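PDB 6RJ1: Mgp-operon protein 3 from Mycoplasma pneumoniae, which is a surface adhesion protein of the bacterium, probably taking part in attachment to host cells through recognition of sugar chains. Local coordinates for residues A[367-372]-A[446-451]; A[466-471]-A[476-481]; A[737-742]-A[837-842]. All coordinates share one frame; numbering follows the deposited sequence.

In the fold
Contacts 1 and 2 are neighbours and contact 3 stands apart. The centres of contacts 1 and 2 lie 16 Å apart, and they touch directly: Y451 CE1 packs at 3.6 Å from W479 CH2, and I447 CD1 at 3.7 Å from W477 CH2. Helix 446-454 therefore has the loop 367-372 as a partner in contact 1 and also packs on the tryptophans of the hairpin in contact 2. Contact 3, between loop 737-742 and the end of strand 834-838, has its centre 31 Å from that of contact 2 and 33 Å from that of contact 1, with nearest atoms about 13 Å and about 22 Å away.

Contact 1. Residues A[367-372]-A[446-451]; sequences GVIVPG and VITQLY
The flat carboxamide of Q449 presents its edge to the backbone of I369, while CG1 of V368 lies over one of its faces, 3.6 Å from CD. At the edge, OE1 accepts I369 N at 2.8 Å, the donor lying in the carbonyl plane on a lone pair. Beside it, NE2 donates to I369 O at 3.2 Å; this bond is nearly straight (178° at the hydrogen), and the acceptor sits in the amide plane. Two bonds to one residue fix the rotation of the amide about its last torsion. The side chain reaches there by bending at chi2 (-71°). Using both the N-H and the C=O of I369, the amide pairs with the loop much as a strand edge would, and it ties helix 446-454 to the loop that leaves helix 360-365 through a Schellman motif at G367. The carbonyl of that glycine also accepts a hydrogen bond from H452 ND1, one turn further along helix 446-454. NE2 has a second, weak bond to P444 O. Next to the amide, the apolar branch of T448 meets the end of I369, CG2 to CD1 at 3.9 Å, the two side chains crossing at about a right angle, while T448 OG1 is bonded to V64 N.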
ATOM      1  N   GLY A 367       8.371  -5.512  -9.334  1.00 62.02           N
ATOM      2  CA  GLY A 367       9.016  -4.312  -9.838  1.00 61.72           C
ATOM      3  C   GLY A 367      10.298  -3.989  -9.103  1.00 64.98           C
ATOM      4  O   GLY A 367      10.782  -2.856  -9.170  1.00 65.11           O
ATOM      5  N   VAL A 368      10.845  -4.976  -8.382  1.00 59.82           N
ATOM      6  CA  VAL A 368      12.099  -4.822  -7.653  1.00 59.35           C
ATOM      7  C   VAL A 368      13.200  -5.198  -8.650  1.00 65.24           C
ATOM      8  O   VAL A 368      13.051  -6.183  -9.382  1.00 66.43           O
ATOM      9  CB  VAL A 368      12.107  -5.678  -6.349  1.00 62.34           C
ATOM     10  CG1 VAL A 368      13.504  -5.807  -5.756  1.00 61.96           C
ATOM     11  CG2 VAL A 368      11.142  -5.109  -5.312  1.00 61.84           C
ATOM     12  N   ILE A 369      14.258  -4.375  -8.741  1.00 61.95           N
ATOM     13  CA  ILE A 369      15.388  -4.635  -9.643  1.00 61.87           C
ATOM     14  C   ILE A 369      16.193  -5.822  -9.098  1.00 68.03           C
ATOM     15  O   ILE A 369      16.860  -5.699  -8.066  1.00 67.59           O
ATOM     16  CB  ILE A 369      16.281  -3.375  -9.897  1.00 64.22           C
ATOM     17  CG1 ILE A 369      15.463  -2.181 -10.452  1.00 63.26           C
ATOM     18  CG2 ILE A 369      17.496  -3.717 -10.794  1.00 64.78           C
ATOM     19  CD1 ILE A 369      16.132  -0.812 -10.262  1.00 64.54           C
ATOM     20  N   VAL A 370      16.079  -6.976  -9.768  1.00 66.33           N
ATOM     21  CA  VAL A 370      16.817  -8.188  -9.418  1.00 67.44           C
ATOM     22  C   VAL A 370      17.812  -8.458 -10.560  1.00 75.62           C
ATOM     23  O   VAL A 370      17.433  -9.050 -11.577  1.00 75.80           O
ATOM     24  CB  VAL A 370      15.913  -9.410  -9.080  1.00 71.04           C
ATOM     25  CG1 VAL A 370      16.748 -10.620  -8.669  1.00 70.23           C
ATOM     26  CG2 VAL A 370      14.908  -9.068  -7.982  1.00 71.07           C
ATOM     27  N   PRO A 371      19.067  -7.965 -10.446  1.00 75.18           N
ATOM     28  CA  PRO A 371      20.048  -8.189 -11.531  1.00 75.81           C
ATOM     29  C   PRO A 371      20.284  -9.669 -11.839  1.00 81.91           C
ATOM     30  O   PRO A 371      20.416 -10.481 -10.926  1.00 80.49           O
ATOM     31  CB  PRO A 371      21.312  -7.474 -11.034  1.00 77.25           C
ATOM     32  CG  PRO A 371      20.824  -6.511  -9.989  1.00 81.69           C
ATOM     33  CD  PRO A 371      19.669  -7.206  -9.332  1.00 77.17           C
ATOM     34  N   GLY A 372      20.291  -9.995 -13.130  1.00 81.81           N
ATOM     35  CA  GLY A 372      20.458 -11.355 -13.634  1.00 82.92           C
ATOM     36  C   GLY A 372      19.130 -12.010 -13.959  1.00 89.84           C
ATOM     37  O   GLY A 372      19.098 -13.115 -14.511  1.00 90.05           O
ATOM     38  N   VAL A 446      18.084   0.345  -1.285  1.00 60.05           N
ATOM     39  CA  VAL A 446      16.680   0.488  -0.907  1.00 58.81           C
ATOM     40  C   VAL A 446      16.119   1.731  -1.635  1.00 64.21           C
ATOM     41  O   VAL A 446      15.022   1.672  -2.198  1.00 63.40           O
ATOM     42  CB  VAL A 446      16.518   0.581   0.636  1.00 61.07           C
ATOM     43  CG1 VAL A 446      15.113   1.032   1.042  1.00 60.10           C
ATOM     44  CG2 VAL A 446      16.875  -0.742   1.307  1.00 60.72           C
ATOM     45  N   ILE A 447      16.920   2.826  -1.675  1.00 61.95           N
ATOM     46  CA  ILE A 447      16.552   4.092  -2.317  1.00 61.97           C
ATOM     47  C   ILE A 447      16.323   3.926  -3.837  1.00 66.53           C
ATOM     48  O   ILE A 447      15.404   4.551  -4.381  1.00 67.98           O
ATOM     49  CB  ILE A 447      17.539   5.243  -1.955  1.00 64.54           C
ATOM     50  CG1 ILE A 447      16.945   6.629  -2.297  1.00 64.74           C
ATOM     51  CG2 ILE A 447      18.943   5.056  -2.542  1.00 64.17           C
ATOM     52  CD1 ILE A 447      15.732   7.048  -1.478  1.00 69.36           C
ATOM     53  N   THR A 448      17.116   3.062  -4.501  1.00 61.04           N
ATOM     54  CA  THR A 448      16.977   2.758  -5.929  1.00 59.24           C
ATOM     55  C   THR A 448      15.663   1.985  -6.141  1.00 62.09           C
ATOM     56  O   THR A 448      14.893   2.313  -7.050  1.00 62.09           O
ATOM     57  CB  THR A 448      18.201   1.954  -6.394  1.00 60.08           C
ATOM     58  OG1 THR A 448      19.377   2.721  -6.159  1.00 57.76           O
ATOM     59  CG2 THR A 448      18.117   1.540  -7.855  1.00 54.56           C
ATOM     60  N   GLN A 449      15.413   0.966  -5.283  1.00 57.72           N
ATOM     61  CA  GLN A 449      14.216   0.124  -5.329  1.00 57.33           C
ATOM     62  C   GLN A 449      12.980   0.945  -5.093  1.00 60.60           C
ATOM     63  O   GLN A 449      11.971   0.699  -5.744  1.00 60.89           O
ATOM     64  CB  GLN A 449      14.273  -1.033  -4.321  1.00 58.35           C
ATOM     65  CG  GLN A 449      15.500  -1.937  -4.419  1.00 66.77           C
ATOM     66  CD  GLN A 449      15.565  -2.836  -5.628  1.00 72.23           C
ATOM     67  OE1 GLN A 449      14.785  -2.729  -6.588  1.00 63.12           O
ATOM     68  NE2 GLN A 449      16.511  -3.756  -5.595  1.00 57.15           N
ATOM     69  N   LEU A 450      13.063   1.936  -4.188  1.00 56.38           N
ATOM     70  CA  LEU A 450      11.954   2.839  -3.903  1.00 55.93           C
ATOM     71  C   LEU A 450      11.696   3.746  -5.109  1.00 62.56           C
ATOM     72  O   LEU A 450      10.533   3.993  -5.425  1.00 63.15           O
ATOM     73  CB  LEU A 450      12.177   3.661  -2.622  1.00 55.13           C
ATOM     74  CG  LEU A 450      12.169   2.907  -1.293  1.00 58.40           C
ATOM     75  CD1 LEU A 450      12.756   3.756  -0.189  1.00 58.13           C
ATOM     76  CD2 LEU A 450      10.786   2.424  -0.927  1.00 59.30           C
ATOM     77  N   TYR A 451      12.756   4.190  -5.821  1.00 59.36           N
ATOM     78  CA  TYR A 451      12.549   5.008  -7.014  1.00 59.46           C
ATOM     79  C   TYR A 451      11.868   4.207  -8.130  1.00 65.12           C
ATOM     80  O   TYR A 451      10.845   4.649  -8.661  1.00 65.44           O
ATOM     81  CB  TYR A 451      13.837   5.699  -7.511  1.00 60.41           C
ATOM     82  CG  TYR A 451      13.601   6.503  -8.777  1.00 62.61           C
ATOM     83  CD1 TYR A 451      13.027   7.774  -8.724  1.00 64.10           C
ATOM     84  CD2 TYR A 451      13.855   5.955 -10.033  1.00 63.51           C
ATOM     85  CE1 TYR A 451      12.744   8.487  -9.886  1.00 64.25           C
ATOM     86  CE2 TYR A 451      13.568   6.657 -11.201  1.00 63.86           C
ATOM     87  CZ  TYR A 451      13.019   7.924 -11.122  1.00 70.69           C
ATOM     88  OH  TYR A 451      12.755   8.613 -12.274  1.00 73.08           O
TER

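Contact 2. Residues A[466-471]-A[476-481]; sequences VVMGSD and LWYWVV
V467 and W479 grip each other by two backbone hydrogen bonds, which define them as an antiparallel hydrogen-bonded pair. W479 N donates to V467 O at 2.8 Å, with 171° at the hydrogen and the donor in the carbonyl plane. The return bond, V467 N to W479 O at 3.0 Å, is more bent (157°), and its donor stands above the carbonyl plane. The next pair, V466 with V480, is non-hydrogen-bonded. In the other direction the strands separate, and a water takes over: it accepts from G469 N at 3.0 Å and donates to W477 O, bridging the backbones where direct pairing has stopped.

Packing follows the two faces. On one, V467 CB lies 3.9 Å from W479 CB, and CG1 approaches the six-membered part of the indole at CE3 (4.1 Å). The indole, with CG anti to the carbonyl carbon of W479, has its NE1 bonded to A135 O. On the other face, M468 and Y478 run side by side in the same direction, with M468 CG 3.9 Å from Y478 CB. The valine pair V466 and V480 meets beside them through their CG2 atoms, at 4.3 Å. Helix 701-712 covers this face, L704 touching both valines and A707 touching Y478, whose hydroxyl is bonded to T496 OG1.

The strands, antiparallel at 167° with axes 4.6 Å apart and successive in the chain, form a beta hairpin, the central pair of an antiparallel meander formed by strands 457-461, 464-468, 477-482 and 487-492. Four-stranded meanders of this kind make up the blades of beta propellers, consistent with the propeller clan to which the MgpC adhesin family belongs.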
ATOM      1  N   VAL A 466      -0.047  12.936 -12.896  1.00 66.70           N
ATOM      2  CA  VAL A 466       0.173  12.444 -11.543  1.00 65.69           C
ATOM      3  C   VAL A 466       0.716  11.026 -11.647  1.00 67.98           C
ATOM      4  O   VAL A 466       0.154  10.212 -12.369  1.00 67.34           O
ATOM      5  CB  VAL A 466      -1.094  12.535 -10.642  1.00 69.85           C
ATOM      6  CG1 VAL A 466      -0.769  12.185  -9.188  1.00 69.43           C
ATOM      7  CG2 VAL A 466      -1.734  13.922 -10.724  1.00 69.93           C
ATOM      8  N   VAL A 467       1.833  10.747 -10.964  1.00 64.21           N
ATOM      9  CA  VAL A 467       2.476   9.425 -10.948  1.00 63.23           C
ATOM     10  C   VAL A 467       2.579   8.968  -9.505  1.00 64.50           C
ATOM     11  O   VAL A 467       2.995   9.747  -8.658  1.00 64.34           O
ATOM     12  CB  VAL A 467       3.853   9.404 -11.680  1.00 67.13           C
ATOM     13  CG1 VAL A 467       4.523   8.031 -11.586  1.00 66.55           C
ATOM     14  CG2 VAL A 467       3.710   9.834 -13.141  1.00 66.73           C
ATOM     15  N   MET A 468       2.152   7.731  -9.222  1.00 60.09           N
ATOM     16  CA  MET A 468       2.193   7.130  -7.882  1.00 59.57           C
ATOM     17  C   MET A 468       2.811   5.726  -7.932  1.00 65.84           C
ATOM     18  O   MET A 468       2.955   5.146  -9.019  1.00 66.87           O
ATOM     19  CB  MET A 468       0.803   7.121  -7.229  1.00 61.10           C
ATOM     20  CG  MET A 468       0.338   8.488  -6.791  1.00 63.88           C
ATOM     21  SD  MET A 468      -1.270   8.451  -5.961  1.00 67.37           S
ATOM     22  CE  MET A 468      -1.509  10.193  -5.624  1.00 63.74           C
ATOM     23  N   GLY A 469       3.197   5.218  -6.760  1.00 61.76           N
ATOM     24  CA  GLY A 469       3.862   3.930  -6.593  1.00 61.06           C
ATOM     25  C   GLY A 469       2.970   2.731  -6.766  1.00 66.81           C
ATOM     26  O   GLY A 469       1.777   2.877  -7.052  1.00 66.70           O
ATOM     27  N   SER A 470       3.549   1.528  -6.585  1.00 65.03           N
ATOM     28  CA  SER A 470       2.831   0.260  -6.726  1.00 65.16           C
ATOM     29  C   SER A 470       2.051  -0.126  -5.474  1.00 69.26           C
ATOM     30  O   SER A 470       2.206   0.502  -4.423  1.00 69.12           O
ATOM     31  CB  SER A 470       3.779  -0.860  -7.163  1.00 68.94           C
ATOM     32  OG  SER A 470       4.668  -1.280  -6.141  1.00 76.96           O
ATOM     33  N   ASP A 471       1.189  -1.135  -5.607  1.00 66.85           N
ATOM     34  CA  ASP A 471       0.379  -1.675  -4.516  1.00 68.28           C
ATOM     35  C   ASP A 471       1.100  -2.767  -3.726  1.00 72.32           C
ATOM     36  O   ASP A 471       0.581  -3.211  -2.696  1.00 72.73           O
ATOM     37  CB  ASP A 471      -0.991  -2.205  -5.026  1.00 70.95           C
ATOM     38  CG  ASP A 471      -1.003  -2.959  -6.351  1.00 85.51           C
ATOM     39  OD1 ASP A 471      -0.125  -3.837  -6.550  1.00 86.72           O
ATOM     40  OD2 ASP A 471      -1.908  -2.690  -7.179  1.00 91.82           O
ATOM     41  N   LEU A 476       7.334   6.370  -0.837  1.00 57.84           N
ATOM     42  CA  LEU A 476       7.553   7.532   0.009  1.00 57.26           C
ATOM     43  C   LEU A 476       7.274   8.867  -0.677  1.00 61.31           C
ATOM     44  O   LEU A 476       7.258   9.914  -0.017  1.00 61.48           O
ATOM     45  CB  LEU A 476       8.988   7.486   0.572  1.00 57.26           C
ATOM     46  CG  LEU A 476       9.213   6.686   1.870  1.00 62.19           C
ATOM     47  CD1 LEU A 476       9.038   5.170   1.662  1.00 62.87           C
ATOM     48  CD2 LEU A 476      10.593   6.928   2.406  1.00 63.31           C
ATOM     49  N   TRP A 477       7.049   8.839  -1.994  1.00 58.04           N
ATOM     50  CA  TRP A 477       6.807  10.054  -2.774  1.00 58.09           C
ATOM     51  C   TRP A 477       5.886   9.819  -3.972  1.00 62.24           C
ATOM     52  O   TRP A 477       5.572   8.672  -4.303  1.00 62.10           O
ATOM     53  CB  TRP A 477       8.145  10.681  -3.210  1.00 56.94           C
ATOM     54  CG  TRP A 477       9.036   9.719  -3.935  1.00 57.90           C
ATOM     55  CD1 TRP A 477       8.920   9.311  -5.234  1.00 60.88           C
ATOM     56  CD2 TRP A 477      10.170   9.026  -3.393  1.00 57.40           C
ATOM     57  NE1 TRP A 477       9.926   8.426  -5.542  1.00 60.46           N
ATOM     58  CE2 TRP A 477      10.702   8.221  -4.427  1.00 61.52           C
ATOM     59  CE3 TRP A 477      10.805   9.025  -2.140  1.00 58.42           C
ATOM     60  CZ2 TRP A 477      11.829   7.414  -4.241  1.00 60.43           C
ATOM     61  CZ3 TRP A 477      11.918   8.217  -1.953  1.00 59.95           C
ATOM     62  CH2 TRP A 477      12.414   7.420  -2.993  1.00 60.61           C
ATOM     63  N   TYR A 478       5.445  10.913  -4.615  1.00 58.92           N
ATOM     64  CA  TYR A 478       4.557  10.878  -5.783  1.00 59.02           C
ATOM     65  C   TYR A 478       4.816  12.091  -6.665  1.00 63.83           C
ATOM     66  O   TYR A 478       5.339  13.091  -6.188  1.00 63.94           O
ATOM     67  CB  TYR A 478       3.080  10.822  -5.347  1.00 60.00           C
ATOM     68  CG  TYR A 478       2.620  12.041  -4.571  1.00 61.02           C
ATOM     69  CD1 TYR A 478       2.893  12.171  -3.212  1.00 61.72           C
ATOM     70  CD2 TYR A 478       1.894  13.054  -5.194  1.00 62.04           C
ATOM     71  CE1 TYR A 478       2.471  13.285  -2.495  1.00 62.14           C
ATOM     72  CE2 TYR A 478       1.465  14.174  -4.486  1.00 63.29           C
ATOM     73  CZ  TYR A 478       1.749  14.281  -3.132  1.00 71.67           C
ATOM     74  OH  TYR A 478       1.321  15.377  -2.425  1.00 73.73           O
ATOM     75  N   TRP A 479       4.437  12.018  -7.935  1.00 60.95           N
ATOM     76  CA  TRP A 479       4.657  13.117  -8.868  1.00 61.11           C
ATOM     77  C   TRP A 479       3.400  13.850  -9.273  1.00 64.92           C
ATOM     78  O   TRP A 479       2.346  13.243  -9.393  1.00 64.26           O
ATOM     79  CB  TRP A 479       5.356  12.607 -10.133  1.00 59.68           C
ATOM     80  CG  TRP A 479       6.831  12.460  -9.976  1.00 60.71           C
ATOM     81  CD1 TRP A 479       7.779  13.407 -10.225  1.00 63.69           C
ATOM     82  CD2 TRP A 479       7.533  11.294  -9.526  1.00 60.68           C
ATOM     83  NE1 TRP A 479       9.032  12.905  -9.952  1.00 63.38           N
ATOM     84  CE2 TRP A 479       8.912  11.600  -9.545  1.00 64.73           C
ATOM     85  CE3 TRP A 479       7.130  10.013  -9.112  1.00 62.08           C
ATOM     86  CZ2 TRP A 479       9.888  10.676  -9.162  1.00 63.99           C
ATOM     87  CZ3 TRP A 479       8.100   9.098  -8.735  1.00 63.72           C
ATOM     88  CH2 TRP A 479       9.459   9.430  -8.762  1.00 64.41           C
ATOM     89  N   VAL A 480       3.530  15.159  -9.476  1.00 61.50           N
ATOM     90  CA  VAL A 480       2.546  16.076 -10.042  1.00 62.09           C
ATOM     91  C   VAL A 480       3.416  16.925 -10.993  1.00 70.42           C
ATOM     92  O   VAL A 480       4.188  17.788 -10.544  1.00 69.74           O
ATOM     93  CB  VAL A 480       1.737  16.941  -9.035  1.00 64.63           C
ATOM     94  CG1 VAL A 480       0.832  17.926  -9.781  1.00 64.36           C
ATOM     95  CG2 VAL A 480       0.911  16.081  -8.090  1.00 63.69           C
ATOM     96  N   VAL A 481       3.381  16.586 -12.284  1.00 69.83           N
ATOM     97  CA  VAL A 481       4.208  17.248 -13.295  1.00 70.80           C
ATOM     98  C   VAL A 481       3.361  17.916 -14.363  1.00 77.99           C
ATOM     99  O   VAL A 481       2.245  17.477 -14.636  1.00 77.56           O
ATOM    100  CB  VAL A 481       5.279  16.296 -13.917  1.00 74.38           C
ATOM    101  CG1 VAL A 481       6.340  15.910 -12.900  1.00 74.11           C
ATOM    102  CG2 VAL A 481       4.646  15.048 -14.524  1.00 74.19           C
TER
HETATM  103  O   HOH W   1       3.364   7.094  -4.368  1.00 58.81           O

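Contact 3. Residues A[737-742]-A[837-842]; sequences YYYSAN and TPFGSA
Y738 and Y739, consecutive residues of a short 3-10 turn, each reach across with a hydroxyl, Y738 to P838 and Y739 to F839. The turn covers 737-739 and is closed by S740 N bonding to Y737 O at 3.1 Å. It sends the two phenols across to successive residues of the partner segment, whose backbone stays well away: the nearest CA atoms, those of Y739 and S841, are 10.5 Å apart.

Y738 has the most surface buried. Its side chain meets that of P838 at about a right angle, with OH 3.7 Å from CB. Both residues remain exposed, and Y738 also touches a crystal neighbour, so its exact pose may owe something to the lattice.

Y739 and F839 form the buried half. Y739 OH comes to the rim of the phenyl ring, near its plane, 3.6 Å from CE1, and the two side chains again stand roughly perpendicular. The hydroxyl has a polar partner close by, a hydrogen bond with S844 OG, and F839 packs against the same serine. The backbone of Y739 is hydrogen-bonded to that of Q766, and Y738 O accepts Q766 NE2. F839 follows the end of strand 834-838, and its backbone pairs with that of G807.

Only 104 Å² is buried, both sides summed, and the touching atoms are hydroxyl oxygens against carbons. The chemistry implies a light van der Waals join between the 737-742 loop and the strand end, in which the directional bond of Y739 OH is the one it shares with S844 OG, just beyond the segment.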
ATOM      1  N   TYR A 737     -11.026 -12.909   8.585  1.00 70.84           N
ATOM      2  CA  TYR A 737     -10.547 -13.855   9.595  1.00 70.80           C
ATOM      3  C   TYR A 737     -10.667 -15.280   9.077  1.00 73.06           C
ATOM      4  O   TYR A 737      -9.843 -16.126   9.416  1.00 72.54           O
ATOM      5  CB  TYR A 737     -11.320 -13.697  10.918  1.00 72.34           C
ATOM      6  CG  TYR A 737     -12.826 -13.753  10.773  1.00 75.66           C
ATOM      7  CD1 TYR A 737     -13.510 -14.969  10.821  1.00 77.75           C
ATOM      8  CD2 TYR A 737     -13.574 -12.591  10.601  1.00 77.08           C
ATOM      9  CE1 TYR A 737     -14.892 -15.031  10.663  1.00 77.92           C
ATOM     10  CE2 TYR A 737     -14.961 -12.641  10.453  1.00 78.53           C
ATOM     11  CZ  TYR A 737     -15.615 -13.863  10.488  1.00 87.11           C
ATOM     12  OH  TYR A 737     -16.980 -13.920  10.343  1.00 91.04           O
ATOM     13  N   TYR A 738     -11.680 -15.527   8.223  1.00 68.74           N
ATOM     14  CA  TYR A 738     -11.977 -16.835   7.638  1.00 68.06           C
ATOM     15  C   TYR A 738     -10.970 -17.237   6.542  1.00 72.16           C
ATOM     16  O   TYR A 738     -11.086 -18.328   5.985  1.00 71.84           O
ATOM     17  CB  TYR A 738     -13.445 -16.933   7.163  1.00 68.17           C
ATOM     18  CG  TYR A 738     -13.891 -15.843   6.210  1.00 69.21           C
ATOM     19  CD1 TYR A 738     -13.662 -15.949   4.840  1.00 70.29           C
ATOM     20  CD2 TYR A 738     -14.593 -14.732   6.670  1.00 70.38           C
ATOM     21  CE1 TYR A 738     -14.088 -14.962   3.957  1.00 69.89           C
ATOM     22  CE2 TYR A 738     -15.028 -13.739   5.793  1.00 71.30           C
ATOM     23  CZ  TYR A 738     -14.787 -13.866   4.436  1.00 78.28           C
ATOM     24  OH  TYR A 738     -15.188 -12.880   3.566  1.00 82.02           O
ATOM     25  N   TYR A 739      -9.962 -16.383   6.276  1.00 68.73           N
ATOM     26  CA  TYR A 739      -8.872 -16.674   5.347  1.00 69.08           C
ATOM     27  C   TYR A 739      -7.819 -17.487   6.097  1.00 74.49           C
ATOM     28  O   TYR A 739      -6.899 -18.035   5.491  1.00 74.15           O
ATOM     29  CB  TYR A 739      -8.268 -15.370   4.783  1.00 70.57           C
ATOM     30  CG  TYR A 739      -8.877 -14.915   3.474  1.00 72.15           C
ATOM     31  CD1 TYR A 739     -10.172 -15.282   3.119  1.00 73.88           C
ATOM     32  CD2 TYR A 739      -8.165 -14.106   2.598  1.00 73.08           C
ATOM     33  CE1 TYR A 739     -10.737 -14.870   1.917  1.00 73.73           C
ATOM     34  CE2 TYR A 739      -8.721 -13.690   1.387  1.00 74.25           C
ATOM     35  CZ  TYR A 739     -10.010 -14.074   1.053  1.00 79.38           C
ATOM     36  OH  TYR A 739     -10.574 -13.684  -0.132  1.00 79.27           O
ATOM     37  N   SER A 740      -7.969 -17.555   7.431  1.00 72.68           N
ATOM     38  CA  SER A 740      -7.120 -18.304   8.347  1.00 73.03           C
ATOM     39  C   SER A 740      -7.870 -19.545   8.806  1.00 80.62           C
ATOM     40  O   SER A 740      -9.053 -19.464   9.156  1.00 80.19           O
ATOM     41  CB  SER A 740      -6.735 -17.451   9.551  1.00 74.16           C
ATOM     42  OG  SER A 740      -5.831 -16.424   9.186  1.00 78.46           O
ATOM     43  N   ALA A 741      -7.182 -20.694   8.799  1.00 80.42           N
ATOM     44  CA  ALA A 741      -7.755 -21.979   9.202  1.00 81.59           C
ATOM     45  C   ALA A 741      -8.077 -22.032  10.687  1.00 88.85           C
ATOM     46  O   ALA A 741      -9.149 -22.502  11.050  1.00 88.50           O
ATOM     47  CB  ALA A 741      -6.815 -23.115   8.824  1.00 82.23           C
ATOM     48  N   ASN A 742      -7.168 -21.530  11.537  1.00 88.77           N
ATOM     49  CA  ASN A 742      -7.307 -21.565  12.993  1.00 90.38           C
ATOM     50  C   ASN A 742      -7.524 -20.174  13.607  1.00 99.36           C
ATOM     51  O   ASN A 742      -6.866 -19.831  14.600  1.00 99.74           O
ATOM     52  CB  ASN A 742      -6.077 -22.272  13.621  1.00 89.61           C
ATOM     53  CG  ASN A 742      -4.742 -21.569  13.377  1.00100.40           C
ATOM     54  OD1 ASN A 742      -4.589 -20.733  12.467  1.00 80.93           O
ATOM     55  ND2 ASN A 742      -3.749 -21.890  14.196  1.00 91.73           N
ATOM     56  N   THR A 837     -17.974  -4.981   0.587  1.00 69.15           N
ATOM     57  CA  THR A 837     -18.869  -6.121   0.400  1.00 69.08           C
ATOM     58  C   THR A 837     -18.004  -7.361   0.175  1.00 73.88           C
ATOM     59  O   THR A 837     -17.227  -7.387  -0.785  1.00 73.81           O
ATOM     60  CB  THR A 837     -19.861  -5.861  -0.734  1.00 77.19           C
ATOM     61  OG1 THR A 837     -20.419  -4.557  -0.573  1.00 83.74           O
ATOM     62  CG2 THR A 837     -20.973  -6.907  -0.792  1.00 69.94           C
ATOM     63  N   PRO A 838     -18.080  -8.379   1.061  1.00 70.77           N
ATOM     64  CA  PRO A 838     -17.245  -9.575   0.873  1.00 70.85           C
ATOM     65  C   PRO A 838     -17.640 -10.370  -0.362  1.00 76.16           C
ATOM     66  O   PRO A 838     -18.833 -10.554  -0.611  1.00 76.16           O
ATOM     67  CB  PRO A 838     -17.494 -10.393   2.152  1.00 72.41           C
ATOM     68  CG  PRO A 838     -18.175  -9.471   3.102  1.00 76.27           C
ATOM     69  CD  PRO A 838     -18.936  -8.514   2.256  1.00 71.89           C
ATOM     70  N   PHE A 839     -16.652 -10.825  -1.147  1.00 73.70           N
ATOM     71  CA  PHE A 839     -16.974 -11.628  -2.322  1.00 73.65           C
ATOM     72  C   PHE A 839     -16.993 -13.139  -1.986  1.00 79.89           C
ATOM     73  O   PHE A 839     -16.520 -13.548  -0.923  1.00 80.23           O
ATOM     74  CB  PHE A 839     -16.103 -11.276  -3.546  1.00 74.80           C
ATOM     75  CG  PHE A 839     -14.597 -11.185  -3.444  1.00 75.83           C
ATOM     76  CD1 PHE A 839     -13.861 -12.181  -2.809  1.00 78.21           C
ATOM     77  CD2 PHE A 839     -13.900 -10.179  -4.116  1.00 77.51           C
ATOM     78  CE1 PHE A 839     -12.459 -12.115  -2.764  1.00 78.97           C
ATOM     79  CE2 PHE A 839     -12.502 -10.110  -4.063  1.00 79.48           C
ATOM     80  CZ  PHE A 839     -11.791 -11.081  -3.395  1.00 77.38           C
ATOM     81  N   GLY A 840     -17.595 -13.934  -2.865  1.00 77.70           N
ATOM     82  CA  GLY A 840     -17.738 -15.376  -2.695  1.00 77.74           C
ATOM     83  C   GLY A 840     -16.457 -16.175  -2.807  1.00 82.42           C
ATOM     84  O   GLY A 840     -15.385 -15.624  -3.080  1.00 81.20           O
ATOM     85  N   SER A 841     -16.576 -17.496  -2.604  1.00 80.91           N
ATOM     86  CA  SER A 841     -15.478 -18.460  -2.663  1.00 81.75           C
ATOM     87  C   SER A 841     -14.814 -18.512  -4.049  1.00 86.77           C
ATOM     88  O   SER A 841     -13.593 -18.668  -4.133  1.00 87.10           O
ATOM     89  CB  SER A 841     -15.981 -19.846  -2.272  1.00 85.91           C
ATOM     90  OG  SER A 841     -14.916 -20.666  -1.824  1.00 97.14           O
ATOM     91  N   ALA A 842     -15.620 -18.360  -5.120  1.00 82.70           N
ATOM     92  CA  ALA A 842     -15.172 -18.380  -6.512  1.00 82.61           C
ATOM     93  C   ALA A 842     -14.220 -17.231  -6.847  1.00 86.36           C
ATOM     94  O   ALA A 842     -13.296 -17.410  -7.652  1.00 87.13           O
ATOM     95  CB  ALA A 842     -16.372 -18.351  -7.443  1.00 83.40           C
TER